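Inactive dihydropteroate synthase 2 (Mycobacterium tuberculosis, PDB 2VP8) probably lacks dihydropteroate synthase activity and a role in folate metabolism, binding the pterin pyrophosphate substrate very weakly, yet can bind the inhibitor dapsone. Local coordinates at residues B[184-189]-B[232-237]; B[196-201]-B[242-247]. One frame throughout, in Å; residues are numbered along the deposited sequence.

Interaction 1 of 2, residues B[184-189]-B[232-237]; sequences TTTRGV and LLRHVA
R187 and H235 make the closest approach between segments 184-189 and 232-237. NH1 of R187 lies 3.6 Å from CD2 of H235. It reaches the imidazole at its edge, near the ring plane. The guanidinium and imidazole planes are 68° apart, so the two flat groups are not stacked. The CB of R187 points away from the other segment, and a bend at chi2 (68°) brings the far end of the chain back to the ring. H235 does the opposite. Its CB already points across, and the ring meets NH1 with its CD2 edge.

The second meeting is polar and looser. OG1 of T186 is 4.4 Å from NH2 of R234, too far for a hydrogen bond. No hydrogen bond or salt bridge joins the two segments.

The polar ends have other partners. R187 forms long, weak ion pairs with D191 and D238. D191 lies on helix 186-207 and D238 on helix 236-241. ND1 of H235 makes a weak hydrogen bond to L231 O, while R234 NH1 makes a weak one to I304 O of the second subunit.

The backbone places H235 at a junction. It is the first residue to leave helix 227-234 and the N-cap residue of helix 236-241. Its N donates to L232 O at 3.0 Å.

NH1 of R187 is 4.0 Å from NE2 of H235, and a positive guanidinium this close would tend to disfavour protonation of the imidazole. D238 probably offsets part of that effect. The contact is thus a small surface one. R187 and H235 meet at van der Waals distance without a bond, and T186 and R234 are loose neighbours beside them.

Interaction 2 of 2, residues B[196-201]-B[242-247]; sequences QVTAAA and TGWPVL. With EDO (1,2-ethanediol), chain F.
A201 sets its methyl over one face of the W244 indole, and this is the tight part of the contact. Its CB sits 3.8 Å from the centroid of the six-membered ring and 19° off the ring normal, a CH-pi contact over the face. The nearest ring atom to this CB is W244 CE2, at 3.6 Å. With chi1 at -60°, the indole of W244 is carried toward helix 186-207. V205 and E202 of the same helix touch it too, as do V214 and I216 of strand 214-217.

The rest of the contact is looser. T198 comes to the indole edge, near the ring plane, with its OG1 3.7 Å from W244 NE1. No hydrogen bond is formed there. T242 only brushes T198, and its own hydroxyl is hydrogen-bonded to L239 O. On the indole face opposite A201 lies a 1,2-ethanediol, probably from the crystallisation liquor. Its O2 is 3.4 Å from W244 CZ2 and offset toward the ring rim. The other hydroxyl, O1, gives a weak hydrogen bond to G243 O at 3.5 Å. G243 has positive phi (100°), and the chain turns there out of helix 236-241.

Beyond W244, P245 and L247 make backbone bonds with I216, and V246 with R284 and M285. The loop thus runs into strand 247-248 while its tryptophan packs under an outer helix. A helix packed outside a sheet of eight parallel strands fits the TIM-barrel clan of the pterin-binding family.

In the fold
Interactions 1 and 2 both use helix 186-207. Interaction 1 uses its N-terminal end, and interaction 2 a stretch farther along. The partners follow each other in the chain too: 232-237 spans the junction of two short helices, and 242-247 is the loop after the second helix, running into strand 247-248. Their centres are 15 Å apart and the contacts do not touch. Interaction 1 lies at the surface, its centre about 21 Å from that of the chain, and near the second subunit. Its side chains are polar and charged. Interaction 2 is partly buried, its centre about 12 Å from that of the chain, and is chiefly apolar. Edge-on polar approach thus contrasts with CH-pi packing.

Interaction 1 of 2, residues B[184-189]-B[232-237]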
ATOM      1  N   THR B 184      -5.680  29.096  -7.430  1.00 41.41           N
ATOM      2  CA  THR B 184      -6.640  28.070  -7.820  1.00 41.44           C
ATOM      3  C   THR B 184      -6.631  26.922  -6.812  1.00 41.49           C
ATOM      4  O   THR B 184      -5.589  26.597  -6.229  1.00 41.47           O
ATOM      5  CB  THR B 184      -6.360  27.516  -9.241  1.00 41.44           C
ATOM      6  OG1 THR B 184      -5.034  26.974  -9.297  1.00 41.32           O
ATOM      7  CG2 THR B 184      -6.515  28.612 -10.296  1.00 41.25           C
ATOM      8  N   THR B 185      -7.803  26.315  -6.624  1.00 41.40           N
ATOM      9  CA  THR B 185      -8.009  25.225  -5.667  1.00 41.21           C
ATOM     10  C   THR B 185      -7.010  24.066  -5.795  1.00 40.95           C
ATOM     11  O   THR B 185      -6.363  23.892  -6.828  1.00 40.89           O
ATOM     12  CB  THR B 185      -9.467  24.676  -5.740  1.00 41.32           C
ATOM     13  OG1 THR B 185      -9.651  23.650  -4.756  1.00 41.39           O
ATOM     14  CG2 THR B 185      -9.781  24.116  -7.139  1.00 41.30           C
ATOM     15  N   THR B 186      -6.905  23.287  -4.720  1.00 40.64           N
ATOM     16  CA  THR B 186      -6.082  22.076  -4.661  1.00 40.26           C
ATOM     17  C   THR B 186      -6.435  21.070  -5.763  1.00 39.96           C
ATOM     18  O   THR B 186      -5.605  20.251  -6.154  1.00 39.81           O
ATOM     19  CB  THR B 186      -6.181  21.416  -3.255  1.00 40.32           C
ATOM     20  OG1 THR B 186      -5.809  20.033  -3.323  1.00 40.14           O
ATOM     21  CG2 THR B 186      -7.602  21.540  -2.699  1.00 40.50           C
ATOM     22  N   ARG B 187      -7.668  21.143  -6.253  1.00 39.76           N
ATOM     23  CA  ARG B 187      -8.095  20.373  -7.419  1.00 39.66           C
ATOM     24  C   ARG B 187      -7.399  20.882  -8.689  1.00 39.19           C
ATOM     25  O   ARG B 187      -6.958  20.088  -9.522  1.00 39.25           O
ATOM     26  CB  ARG B 187      -9.624  20.437  -7.567  1.00 39.86           C
ATOM     27  CG  ARG B 187     -10.182  19.826  -8.851  1.00 40.70           C
ATOM     28  CD  ARG B 187     -10.007  18.315  -8.873  1.00 42.11           C
ATOM     29  NE  ARG B 187      -9.943  17.793 -10.235  1.00 43.45           N
ATOM     30  CZ  ARG B 187      -9.852  16.502 -10.544  1.00 44.01           C
ATOM     31  NH1 ARG B 187      -9.830  15.585  -9.585  1.00 44.12           N
ATOM     32  NH2 ARG B 187      -9.789  16.128 -11.816  1.00 44.20           N
ATOM     33  N   GLY B 188      -7.297  22.203  -8.815  1.00 38.67           N
ATOM     34  CA  GLY B 188      -6.656  22.850  -9.961  1.00 37.96           C
ATOM     35  C   GLY B 188      -5.189  22.504 -10.139  1.00 37.53           C
ATOM     36  O   GLY B 188      -4.698  22.433 -11.266  1.00 37.49           O
ATOM     37  N   VAL B 189      -4.491  22.287  -9.026  1.00 37.02           N
ATOM     38  CA  VAL B 189      -3.081  21.902  -9.051  1.00 36.52           C
ATOM     39  C   VAL B 189      -2.914  20.591  -9.815  1.00 36.33           C
ATOM     40  O   VAL B 189      -1.986  20.440 -10.614  1.00 36.21           O
ATOM     41  CB  VAL B 189      -2.503  21.778  -7.622  1.00 36.43           C
ATOM     42  CG1 VAL B 189      -1.047  21.346  -7.656  1.00 36.37           C
ATOM     43  CG2 VAL B 189      -2.632  23.101  -6.884  1.00 36.62           C
ATOM     44  N   LEU B 232      -0.480  14.525  -5.981  1.00 37.18           N
ATOM     45  CA  LEU B 232      -0.541  13.795  -7.217  1.00 37.66           C
ATOM     46  C   LEU B 232      -0.755  12.320  -6.932  1.00 38.09           C
ATOM     47  O   LEU B 232      -1.518  11.657  -7.637  1.00 38.77           O
ATOM     48  CB  LEU B 232       0.709  14.038  -8.059  1.00 37.67           C
ATOM     49  CG  LEU B 232       0.893  15.479  -8.530  1.00 37.06           C
ATOM     50  CD1 LEU B 232       2.105  15.569  -9.426  1.00 37.52           C
ATOM     51  CD2 LEU B 232      -0.346  15.999  -9.254  1.00 37.10           C
ATOM     52  N   LEU B 233      -0.107  11.818  -5.883  1.00 38.20           N
ATOM     53  CA  LEU B 233      -0.326  10.447  -5.431  1.00 38.43           C
ATOM     54  C   LEU B 233      -1.790  10.199  -5.097  1.00 38.50           C
ATOM     55  O   LEU B 233      -2.364   9.188  -5.507  1.00 38.67           O
ATOM     56  CB  LEU B 233       0.521  10.137  -4.200  1.00 38.42           C
ATOM     57  CG  LEU B 233       1.867   9.464  -4.422  1.00 39.24           C
ATOM     58  CD1 LEU B 233       2.700   9.472  -3.125  1.00 38.76           C
ATOM     59  CD2 LEU B 233       1.642   8.055  -4.937  1.00 39.73           C
ATOM     60  N   ARG B 234      -2.388  11.123  -4.347  1.00 38.31           N
ATOM     61  CA  ARG B 234      -3.794  11.023  -3.979  1.00 38.04           C
ATOM     62  C   ARG B 234      -4.658  10.945  -5.235  1.00 37.95           C
ATOM     63  O   ARG B 234      -5.725  10.334  -5.222  1.00 37.74           O
ATOM     64  CB  ARG B 234      -4.200  12.233  -3.143  1.00 38.06           C
ATOM     65  CG  ARG B 234      -5.528  12.118  -2.431  1.00 37.03           C
ATOM     66  CD  ARG B 234      -5.472  12.921  -1.134  1.00 36.46           C
ATOM     67  NE  ARG B 234      -5.967  14.284  -1.258  1.00 33.79           N
ATOM     68  CZ  ARG B 234      -5.514  15.320  -0.566  1.00 33.17           C
ATOM     69  NH1 ARG B 234      -4.511  15.196   0.295  1.00 32.64           N
ATOM     70  NH2 ARG B 234      -6.061  16.502  -0.757  1.00 32.99           N
ATOM     71  N   HIS B 235      -4.177  11.555  -6.315  1.00 37.89           N
ATOM     72  CA  HIS B 235      -4.986  11.731  -7.512  1.00 38.32           C
ATOM     73  C   HIS B 235      -4.562  10.877  -8.701  1.00 38.41           C
ATOM     74  O   HIS B 235      -5.010  11.126  -9.830  1.00 38.61           O
ATOM     75  CB  HIS B 235      -5.066  13.213  -7.892  1.00 38.38           C
ATOM     76  CG  HIS B 235      -6.038  13.992  -7.062  1.00 38.89           C
ATOM     77  ND1 HIS B 235      -5.737  14.458  -5.800  1.00 39.75           N
ATOM     78  CD2 HIS B 235      -7.313  14.376  -7.308  1.00 39.63           C
ATOM     79  CE1 HIS B 235      -6.785  15.099  -5.308  1.00 40.27           C
ATOM     80  NE2 HIS B 235      -7.756  15.062  -6.202  1.00 39.27           N
ATOM     81  N   VAL B 236      -3.744   9.852  -8.439  1.00 38.02           N
ATOM     82  CA  VAL B 236      -3.307   8.915  -9.472  1.00 37.72           C
ATOM     83  C   VAL B 236      -4.464   8.511 -10.376  1.00 37.39           C
ATOM     84  O   VAL B 236      -4.361   8.667 -11.580  1.00 37.72           O
ATOM     85  CB  VAL B 236      -2.574   7.667  -8.886  1.00 38.15           C
ATOM     86  CG1 VAL B 236      -2.307   6.640  -9.956  1.00 37.75           C
ATOM     87  CG2 VAL B 236      -1.246   8.070  -8.262  1.00 38.44           C
ATOM     88  N   ALA B 237      -5.567   8.031  -9.795  1.00 37.11           N
ATOM     89  CA  ALA B 237      -6.797   7.698 -10.540  1.00 36.60           C
ATOM     90  C   ALA B 237      -7.137   8.726 -11.610  1.00 36.66           C
ATOM     91  O   ALA B 237      -7.462   8.360 -12.744  1.00 36.10           O
ATOM     92  CB  ALA B 237      -7.975   7.524  -9.599  1.00 36.35           C
TER

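Interaction 2 of 2, residues B[196-201]-B[242-247]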
ATOM      1  N   GLN B 196      -0.529  19.688 -18.492  1.00 39.40           N
ATOM      2  CA  GLN B 196       0.833  19.832 -19.018  1.00 39.65           C
ATOM      3  C   GLN B 196       1.448  18.531 -19.523  1.00 39.78           C
ATOM      4  O   GLN B 196       2.158  18.538 -20.524  1.00 40.08           O
ATOM      5  CB  GLN B 196       1.751  20.518 -18.004  1.00 39.57           C
ATOM      6  CG  GLN B 196       1.411  21.999 -17.792  1.00 40.03           C
ATOM      7  CD  GLN B 196       2.167  22.640 -16.638  1.00 39.86           C
ATOM      8  OE1 GLN B 196       3.231  22.170 -16.230  1.00 40.43           O
ATOM      9  NE2 GLN B 196       1.619  23.729 -16.115  1.00 39.69           N
ATOM     10  N   VAL B 197       1.173  17.418 -18.849  1.00 39.85           N
ATOM     11  CA  VAL B 197       1.661  16.120 -19.329  1.00 39.98           C
ATOM     12  C   VAL B 197       0.832  15.620 -20.507  1.00 39.99           C
ATOM     13  O   VAL B 197       1.344  14.938 -21.396  1.00 39.96           O
ATOM     14  CB  VAL B 197       1.697  15.038 -18.222  1.00 39.90           C
ATOM     15  CG1 VAL B 197       2.788  15.343 -17.224  1.00 39.92           C
ATOM     16  CG2 VAL B 197       0.347  14.911 -17.530  1.00 40.02           C
ATOM     17  N   THR B 198      -0.446  15.978 -20.507  1.00 40.00           N
ATOM     18  CA  THR B 198      -1.377  15.517 -21.521  1.00 40.15           C
ATOM     19  C   THR B 198      -1.054  16.187 -22.861  1.00 39.75           C
ATOM     20  O   THR B 198      -1.187  15.574 -23.921  1.00 39.59           O
ATOM     21  CB  THR B 198      -2.854  15.724 -21.046  1.00 40.33           C
ATOM     22  OG1 THR B 198      -3.583  14.499 -21.178  1.00 41.76           O
ATOM     23  CG2 THR B 198      -3.574  16.860 -21.777  1.00 40.65           C
ATOM     24  N   ALA B 199      -0.602  17.439 -22.785  1.00 39.46           N
ATOM     25  CA  ALA B 199      -0.155  18.205 -23.942  1.00 39.01           C
ATOM     26  C   ALA B 199       1.184  17.665 -24.443  1.00 38.80           C
ATOM     27  O   ALA B 199       1.399  17.525 -25.648  1.00 38.72           O
ATOM     28  CB  ALA B 199      -0.036  19.672 -23.579  1.00 38.84           C
ATOM     29  N   ALA B 200       2.075  17.360 -23.505  1.00 38.69           N
ATOM     30  CA  ALA B 200       3.357  16.734 -23.810  1.00 38.62           C
ATOM     31  C   ALA B 200       3.167  15.421 -24.576  1.00 38.48           C
ATOM     32  O   ALA B 200       3.875  15.159 -25.548  1.00 38.59           O
ATOM     33  CB  ALA B 200       4.150  16.504 -22.530  1.00 38.62           C
ATOM     34  N   ALA B 201       2.200  14.617 -24.138  1.00 38.27           N
ATOM     35  CA  ALA B 201       1.830  13.377 -24.815  1.00 38.19           C
ATOM     36  C   ALA B 201       1.298  13.612 -26.231  1.00 38.29           C
ATOM     37  O   ALA B 201       1.713  12.936 -27.173  1.00 38.32           O
ATOM     38  CB  ALA B 201       0.820  12.603 -23.988  1.00 38.02           C
ATOM     39  N   THR B 242      -6.891   9.787 -17.641  1.00 38.00           N
ATOM     40  CA  THR B 242      -6.527  10.507 -18.870  1.00 37.82           C
ATOM     41  C   THR B 242      -6.416   9.549 -20.053  1.00 37.65           C
ATOM     42  O   THR B 242      -6.564   9.961 -21.207  1.00 37.66           O
ATOM     43  CB  THR B 242      -5.200  11.295 -18.745  1.00 37.89           C
ATOM     44  OG1 THR B 242      -4.104  10.383 -18.584  1.00 38.39           O
ATOM     45  CG2 THR B 242      -5.244  12.271 -17.576  1.00 37.50           C
ATOM     46  N   GLY B 243      -6.156   8.277 -19.757  1.00 37.32           N
ATOM     47  CA  GLY B 243      -6.092   7.240 -20.778  1.00 37.16           C
ATOM     48  C   GLY B 243      -4.684   6.877 -21.207  1.00 37.08           C
ATOM     49  O   GLY B 243      -4.489   5.896 -21.924  1.00 37.05           O
ATOM     50  N   TRP B 244      -3.710   7.678 -20.778  1.00 37.07           N
ATOM     51  CA  TRP B 244      -2.299   7.395 -21.009  1.00 37.02           C
ATOM     52  C   TRP B 244      -1.764   6.491 -19.907  1.00 37.21           C
ATOM     53  O   TRP B 244      -2.140   6.644 -18.736  1.00 37.40           O
ATOM     54  CB  TRP B 244      -1.485   8.689 -21.035  1.00 36.94           C
ATOM     55  CG  TRP B 244      -1.899   9.653 -22.107  1.00 36.88           C
ATOM     56  CD1 TRP B 244      -2.631  10.791 -21.942  1.00 36.90           C
ATOM     57  CD2 TRP B 244      -1.603   9.564 -23.506  1.00 36.43           C
ATOM     58  NE1 TRP B 244      -2.810  11.416 -23.148  1.00 37.25           N
ATOM     59  CE2 TRP B 244      -2.192  10.682 -24.126  1.00 36.79           C
ATOM     60  CE3 TRP B 244      -0.902   8.643 -24.295  1.00 36.86           C
ATOM     61  CZ2 TRP B 244      -2.100  10.912 -25.502  1.00 36.85           C
ATOM     62  CZ3 TRP B 244      -0.809   8.872 -25.661  1.00 36.93           C
ATOM     63  CH2 TRP B 244      -1.405   9.999 -26.249  1.00 36.95           C
ATOM     64  N   PRO B 245      -0.880   5.540 -20.265  1.00 37.23           N
ATOM     65  CA  PRO B 245      -0.264   4.713 -19.221  1.00 37.25           C
ATOM     66  C   PRO B 245       0.490   5.616 -18.253  1.00 37.23           C
ATOM     67  O   PRO B 245       1.178   6.543 -18.676  1.00 37.66           O
ATOM     68  CB  PRO B 245       0.715   3.831 -19.996  1.00 37.09           C
ATOM     69  CG  PRO B 245       0.219   3.849 -21.391  1.00 37.32           C
ATOM     70  CD  PRO B 245      -0.401   5.183 -21.607  1.00 36.81           C
ATOM     71  N   VAL B 246       0.343   5.369 -16.965  1.00 37.21           N
ATOM     72  CA  VAL B 246       0.984   6.223 -15.977  1.00 37.14           C
ATOM     73  C   VAL B 246       2.218   5.537 -15.394  1.00 37.25           C
ATOM     74  O   VAL B 246       2.169   4.369 -14.970  1.00 37.04           O
ATOM     75  CB  VAL B 246      -0.014   6.662 -14.875  1.00 37.11           C
ATOM     76  CG1 VAL B 246       0.704   7.294 -13.687  1.00 37.20           C
ATOM     77  CG2 VAL B 246      -1.060   7.629 -15.455  1.00 37.29           C
ATOM     78  N   LEU B 247       3.324   6.280 -15.417  1.00 37.19           N
ATOM     79  CA  LEU B 247       4.574   5.861 -14.818  1.00 37.06           C
ATOM     80  C   LEU B 247       4.750   6.572 -13.488  1.00 37.26           C
ATOM     81  O   LEU B 247       4.602   7.790 -13.397  1.00 37.40           O
ATOM     82  CB  LEU B 247       5.755   6.165 -15.754  1.00 36.78           C
ATOM     83  CG  LEU B 247       7.181   5.912 -15.228  1.00 36.51           C
ATOM     84  CD1 LEU B 247       7.396   4.471 -14.791  1.00 35.89           C
ATOM     85  CD2 LEU B 247       8.231   6.296 -16.246  1.00 36.91           C
TER
HETATM   86  C1  EDO F1311      -5.378   6.835 -25.915  1.00 83.42           C
HETATM   87  O1  EDO F1311      -4.111   6.495 -25.329  1.00 82.78           O
HETATM   88  C2  EDO F1311      -5.948   8.099 -25.272  1.00 83.25           C
HETATM   89  O2  EDO F1311      -4.970   9.147 -25.303  1.00 83.06           O